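Local coordinates for ruler protein (Pseudomonas aeruginosa, PDB 5CUK) that probably acts as a molecular ruler that senses needle length in type III secretion, this piece being its C-terminal substrate-specificity domain, at residues 75-80 with 93-98. Numbering follows the deposited sequence.
Sequences QARGEL and VQLTFN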
loop_
_atom_site.group_PDB
_atom_site.type_symbol
_atom_site.label_atom_id
_atom_site.label_comp_id
_atom_site.label_asym_id
_atom_site.label_seq_id
_atom_site.Cartn_x
_atom_site.Cartn_y
_atom_site.Cartn_z
ATOM N N GLN A 75 -6.203 -11.633 -3.555
ATOM C CA GLN A 75 -5.842 -13.006 -3.199
ATOM C C GLN A 75 -4.745 -13.000 -2.150
ATOM O O GLN A 75 -4.636 -13.928 -1.350
ATOM C CB GLN A 75 -5.394 -13.814 -4.424
ATOM C CG GLN A 75 -6.488 -14.005 -5.421
ATOM C CD GLN A 75 -6.039 -14.837 -6.602
ATOM O OE1 GLN A 75 -5.020 -15.542 -6.549
ATOM N NE2 GLN A 75 -6.781 -14.730 -7.701
ATOM N N ALA A 76 -3.933 -11.949 -2.163
ATOM C CA ALA A 76 -2.836 -11.815 -1.212
ATOM C C ALA A 76 -3.121 -10.777 -0.103
ATOM O O ALA A 76 -2.207 -10.372 0.607
ATOM C CB ALA A 76 -1.577 -11.449 -1.943
ATOM N N ARG A 77 -4.373 -10.362 0.043
ATOM C CA ARG A 77 -4.745 -9.334 1.039
ATOM C C ARG A 77 -4.260 -9.622 2.475
ATOM O O ARG A 77 -3.695 -8.743 3.135
ATOM C CB ARG A 77 -6.258 -9.152 1.039
ATOM C CG ARG A 77 -6.809 -8.580 2.340
ATOM C CD ARG A 77 -8.314 -8.424 2.274
ATOM N NE ARG A 77 -8.693 -7.254 1.491
ATOM C CZ ARG A 77 -8.697 -6.012 1.976
ATOM N NH1 ARG A 77 -8.345 -5.768 3.245
ATOM N NH2 ARG A 77 -9.055 -5.006 1.191
ATOM N N GLY A 78 -4.475 -10.845 2.962
ATOM C CA GLY A 78 -3.992 -11.231 4.281
ATOM C C GLY A 78 -2.493 -11.046 4.512
ATOM O O GLY A 78 -2.064 -10.495 5.547
ATOM N N GLU A 79 -1.680 -11.514 3.567
ATOM C CA GLU A 79 -0.224 -11.318 3.655
ATOM C C GLU A 79 0.139 -9.831 3.574
ATOM O O GLU A 79 1.089 -9.355 4.201
ATOM C CB GLU A 79 0.515 -12.083 2.537
ATOM C CG GLU A 79 2.014 -11.716 2.407
ATOM C CD GLU A 79 2.673 -12.142 1.066
ATOM O OE1 GLU A 79 3.895 -12.394 1.072
ATOM O OE2 GLU A 79 1.997 -12.216 0.007
ATOM N N LEU A 80 -0.596 -9.104 2.754
ATOM C CA LEU A 80 -0.221 -7.730 2.524
ATOM C C LEU A 80 -0.517 -6.876 3.790
ATOM O O LEU A 80 0.382 -6.208 4.300
ATOM C CB LEU A 80 -0.934 -7.190 1.285
ATOM C CG LEU A 80 -0.295 -5.867 0.880
ATOM C CD1 LEU A 80 1.211 -6.052 0.729
ATOM C CD2 LEU A 80 -0.929 -5.331 -0.395
ATOM N N VAL A 93 -3.489 -0.480 10.940
ATOM C CA VAL A 93 -3.472 -0.210 9.511
ATOM C C VAL A 93 -4.814 -0.633 8.908
ATOM O O VAL A 93 -5.358 -1.656 9.276
ATOM C CB VAL A 93 -2.297 -0.951 8.799
ATOM C CG1 VAL A 93 -2.653 -1.279 7.347
ATOM C CG2 VAL A 93 -1.004 -0.121 8.896
ATOM N N GLN A 94 -5.355 0.162 8.000
ATOM C CA GLN A 94 -6.546 -0.226 7.282
ATOM C C GLN A 94 -6.207 -0.237 5.802
ATOM O O GLN A 94 -5.845 0.794 5.229
ATOM C CB GLN A 94 -7.701 0.707 7.591
ATOM C CG GLN A 94 -7.902 0.889 9.109
ATOM C CD GLN A 94 -9.210 1.602 9.484
ATOM O OE1 GLN A 94 -10.051 1.888 8.620
ATOM N NE2 GLN A 94 -9.391 1.863 10.781
ATOM N N LEU A 95 -6.299 -1.428 5.212
ATOM C CA LEU A 95 -5.898 -1.696 3.834
ATOM C C LEU A 95 -7.096 -1.811 2.924
ATOM O O LEU A 95 -8.009 -2.563 3.200
ATOM C CB LEU A 95 -5.087 -2.993 3.755
ATOM C CG LEU A 95 -4.716 -3.425 2.340
ATOM C CD1 LEU A 95 -3.772 -2.415 1.720
ATOM C CD2 LEU A 95 -4.108 -4.834 2.316
ATOM N N THR A 96 -7.097 -1.047 1.844
ATOM C CA THR A 96 -8.161 -1.131 0.864
ATOM C C THR A 96 -7.608 -1.142 -0.583
ATOM O O THR A 96 -6.469 -0.707 -0.828
ATOM C CB THR A 96 -9.136 0.035 1.016
ATOM O OG1 THR A 96 -8.407 1.253 0.886
ATOM C CG2 THR A 96 -9.802 0.019 2.391
ATOM N N PHE A 97 -8.426 -1.629 -1.521
ATOM C CA PHE A 97 -8.068 -1.696 -2.941
ATOM C C PHE A 97 -9.046 -0.931 -3.833
ATOM O O PHE A 97 -10.237 -0.852 -3.556
ATOM C CB PHE A 97 -7.974 -3.151 -3.383
ATOM C CG PHE A 97 -7.000 -3.935 -2.592
ATOM C CD1 PHE A 97 -5.645 -3.700 -2.721
ATOM C CD2 PHE A 97 -7.430 -4.883 -1.681
ATOM C CE1 PHE A 97 -4.724 -4.398 -1.955
ATOM C CE2 PHE A 97 -6.514 -5.586 -0.917
ATOM C CZ PHE A 97 -5.159 -5.341 -1.057
ATOM N N ASN A 98 -8.518 -0.355 -4.902
ATOM C CA ASN A 98 -9.265 0.541 -5.778
ATOM C C ASN A 98 -8.916 0.188 -7.221
ATOM O O ASN A 98 -7.853 -0.389 -7.470
ATOM C CB ASN A 98 -8.891 1.995 -5.471
ATOM C CG ASN A 98 -9.928 3.011 -5.945
ATOM O OD1 ASN A 98 -11.135 2.803 -5.805
ATOM N ND2 ASN A 98 -9.445 4.135 -6.497
#
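R77, in the first turn of helix 77-87, reaches across to strand 93-99 and grips the backbone carbonyl of L95. Its chain can be followed outward. R77 CB lies 4.1 Å from F97 CE2. CG is anti to the backbone N (chi1 157°) and the chain runs on extended to CD. It then bends at chi3, and R77 NE lies near the F97 ring plane, at the edge, 3.7 Å from F97 CE2. R77 CZ sits 3.6 Å from F97 CE2. R77 NH1 donates to L95 O at 3.2 Å. The oxygen lies close to the guanidinium plane, but the donor stands above the carbonyl plane, with a C=O...N angle of 134°. NH2 gives the same oxygen a second, weak bond. Two N-H groups thus share one acceptor. R77 NH2 also comes within 3.3 Å of F97 CD2, in an oblique approach. F97 CE2 lies over one face of the guanidinium. The two planes stand 80° apart, so this is not a flat stack.

Farther in, the contact is apolar. L80 CB meets L95 CD2 at 4.1 Å. L80 CD2 comes up to the edge of the F97 ring, 4.2 Å from F97 CE1. L14 and L17 of helix 11-29 also touch L80, while L70 and L73 of helix 67-75 touch F97. A glycerol, probably from the crystallisation liquor, is hydrogen-bonded to F97 N and lies near R77.

Strand 93-99 is an outermost strand of the sheet within this chain and pairs in parallel with strand 59-65. The intervening helices 67-75 and 77-87 complete a beta-alpha-beta crossover. The contact packs the second of these helices against the edge strand 93-99, within the FliK-like hook-length control family domain.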